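Local coordinates for protein carbohydrate kinase, FGGY (Rhodospirillum rubrum, PDB 3IFR) that probably phosphorylates D-xylulose, using ATP, as a sugar kinase of the FGGY family, at residues R412-M417 with T464-T469. Numbering follows the deposited sequence.
Sequences RSRVWM and TGEKIT
Ile468, on the strand that ends at this residue, pushes its CD1 methyl against the first turn of the helix beginning at Arg414, and the contact illustrates how one apolar side chain can serve both a buried partner and a charged one. On the inner side packing is tight: Ile468 CD1 lies 3.4 Å from Met417 CB, closer than carbons usually approach. Only the root of this selenomethionine takes part, for its chain bends at chi2 and chi3 and carries the selenium away from the strand. The same methyl also sits 3.6 Å above the guanidinium plane of Arg414, displaced toward the rim, while Ile468 CG2 reaches Arg414 NH2 at 3.7 Å. Arg414 gets there with CG anti to its own N (chi1 -179°) and a bend at chi2, which brings the guanidinium over Ile468 and beside Glu466. An alanine in place of Ile468 would probably leave this guanidinium face without its apolar support and open a gap beside Met417 CB.

The outer side is looser. Glu466, its chain extended, crosses Arg414 at about a right angle and meets the guanidinium edge near its plane, with the carboxylate turned 63° from it. The salt bridge is a single weak, long bond from Arg414 NE to Glu466 OE2, 3.5 Å at 155°. Water 1 spans the pair, donating to Glu466 OE2 at 3.1 Å and weakly accepting from Arg414 NE.

At the N-cap, Ser413 OG accepts from Trp416 N (2.7 Å). The helix start lies in the C-terminal FGGY family region, of the actin-like ATPase clan. Strand 463-468, an edge strand of the mixed sheet, pairs antiparallel with strand 428-432, whose Leu430 touches both Met417 and Ile468, joining helix 414-424 to the sheet edge.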
loop_
_atom_site.group_PDB
_atom_site.type_symbol
_atom_site.label_atom_id
_atom_site.label_comp_id
_atom_site.label_asym_id
_atom_site.label_seq_id
_atom_site.Cartn_x
_atom_site.Cartn_y
_atom_site.Cartn_z
ATOM N N ARG A 412 -7.478 -9.640 14.372
ATOM C CA ARG A 412 -8.384 -9.806 15.500
ATOM C C ARG A 412 -9.032 -11.197 15.536
ATOM O O ARG A 412 -9.676 -11.547 16.534
ATOM C CB ARG A 412 -9.471 -8.736 15.477
ATOM C CG ARG A 412 -9.041 -7.349 15.934
ATOM C CD ARG A 412 -10.201 -6.328 15.762
ATOM N NE ARG A 412 -10.156 -5.577 14.499
ATOM C CZ ARG A 412 -9.523 -4.407 14.339
ATOM N NH1 ARG A 412 -8.875 -3.854 15.364
ATOM N NH2 ARG A 412 -9.524 -3.782 13.156
ATOM N N SER A 413 -8.875 -11.989 14.473
ATOM C CA SER A 413 -9.379 -13.366 14.489
ATOM C C SER A 413 -8.298 -14.404 14.795
ATOM O O SER A 413 -7.401 -14.662 13.974
ATOM C CB SER A 413 -10.086 -13.719 13.182
ATOM O OG SER A 413 -10.044 -15.128 12.970
ATOM N N ARG A 414 -8.384 -15.009 15.982
ATOM C CA ARG A 414 -7.370 -15.967 16.425
ATOM C C ARG A 414 -7.490 -17.228 15.581
ATOM O O ARG A 414 -6.507 -17.944 15.320
ATOM C CB ARG A 414 -7.530 -16.281 17.923
ATOM C CG ARG A 414 -6.491 -17.254 18.480
ATOM C CD ARG A 414 -5.058 -16.784 18.143
ATOM N NE ARG A 414 -3.983 -17.716 18.544
ATOM C CZ ARG A 414 -3.694 -18.849 17.902
ATOM N NH1 ARG A 414 -4.419 -19.230 16.850
ATOM N NH2 ARG A 414 -2.705 -19.623 18.325
ATOM N N VAL A 415 -8.705 -17.506 15.145
ATOM C CA VAL A 415 -8.883 -18.655 14.289
ATOM C C VAL A 415 -8.226 -18.430 12.928
ATOM O O VAL A 415 -7.575 -19.327 12.399
ATOM C CB VAL A 415 -10.359 -18.977 14.134
ATOM C CG1 VAL A 415 -10.542 -20.219 13.299
ATOM C CG2 VAL A 415 -10.963 -19.166 15.543
ATOM N N TRP A 416 -8.399 -17.235 12.360
ATOM C CA TRP A 416 -7.884 -16.969 11.025
ATOM C C TRP A 416 -6.367 -17.043 11.082
ATOM O O TRP A 416 -5.751 -17.684 10.247
ATOM C CB TRP A 416 -8.334 -15.605 10.492
ATOM C CG TRP A 416 -8.331 -15.517 8.985
ATOM C CD1 TRP A 416 -8.118 -16.545 8.081
ATOM C CD2 TRP A 416 -8.595 -14.347 8.191
ATOM N NE1 TRP A 416 -8.197 -16.062 6.802
ATOM C CE2 TRP A 416 -8.506 -14.726 6.844
ATOM C CE3 TRP A 416 -8.902 -13.010 8.504
ATOM C CZ2 TRP A 416 -8.714 -13.817 5.804
ATOM C CZ3 TRP A 416 -9.120 -12.121 7.479
ATOM C CH2 TRP A 416 -9.016 -12.524 6.143
HETATM N N MSE A 417 -5.783 -16.397 12.092
HETATM C CA MSE A 417 -4.336 -16.338 12.223
HETATM C C MSE A 417 -3.720 -17.728 12.501
HETATM O O MSE A 417 -2.667 -18.057 11.969
HETATM C CB MSE A 417 -3.946 -15.320 13.285
HETATM C CG MSE A 417 -4.385 -13.916 12.965
HETATM SE SE MSE A 417 -3.662 -13.199 11.240
HETATM C CE MSE A 417 -5.101 -13.815 10.023
ATOM N N THR A 464 2.955 -4.502 18.980
ATOM C CA THR A 464 3.328 -5.855 18.676
ATOM C C THR A 464 2.620 -6.810 19.613
ATOM O O THR A 464 2.494 -6.575 20.778
ATOM C CB THR A 464 4.800 -6.018 18.804
ATOM O OG1 THR A 464 5.182 -7.316 18.355
ATOM C CG2 THR A 464 5.157 -5.889 20.190
ATOM N N GLY A 465 2.109 -7.889 19.093
ATOM C CA GLY A 465 1.297 -8.752 19.905
ATOM C C GLY A 465 1.698 -10.184 19.924
ATOM O O GLY A 465 2.819 -10.489 20.089
ATOM N N GLU A 466 0.745 -11.062 19.791
ATOM C CA GLU A 466 1.027 -12.469 19.918
ATOM C C GLU A 466 1.763 -13.021 18.704
ATOM O O GLU A 466 1.365 -12.773 17.559
ATOM C CB GLU A 466 -0.256 -13.243 20.165
ATOM C CG GLU A 466 -0.066 -14.742 20.209
ATOM C CD GLU A 466 -1.375 -15.505 20.491
ATOM O OE1 GLU A 466 -2.448 -14.887 20.557
ATOM O OE2 GLU A 466 -1.346 -16.740 20.582
ATOM N N LYS A 467 2.808 -13.802 18.961
ATOM C CA LYS A 467 3.491 -14.530 17.917
ATOM C C LYS A 467 2.938 -15.932 17.857
ATOM O O LYS A 467 3.039 -16.669 18.802
ATOM C CB LYS A 467 5.009 -14.550 18.159
ATOM C CG LYS A 467 5.809 -15.301 17.124
ATOM C CD LYS A 467 7.298 -14.949 17.197
ATOM C CE LYS A 467 8.096 -15.784 16.270
ATOM N NZ LYS A 467 9.488 -15.291 16.068
ATOM N N ILE A 468 2.365 -16.314 16.728
ATOM C CA ILE A 468 1.637 -17.569 16.704
ATOM C C ILE A 468 2.489 -18.637 16.069
ATOM O O ILE A 468 3.016 -18.390 15.022
ATOM C CB ILE A 468 0.321 -17.422 15.886
ATOM C CG1 ILE A 468 -0.667 -16.524 16.628
ATOM C CG2 ILE A 468 -0.277 -18.788 15.607
ATOM C CD1 ILE A 468 -1.936 -16.309 15.868
ATOM N N THR A 469 2.671 -19.805 16.693
ATOM C CA THR A 469 3.435 -20.870 16.009
ATOM C C THR A 469 2.534 -21.882 15.276
ATOM O O THR A 469 1.460 -22.253 15.737
ATOM C CB THR A 469 4.399 -21.672 16.930
ATOM O OG1 THR A 469 3.645 -22.297 17.981
ATOM C CG2 THR A 469 5.484 -20.818 17.495
HETATM O O HOH W 1 -4.177 -17.173 21.785
#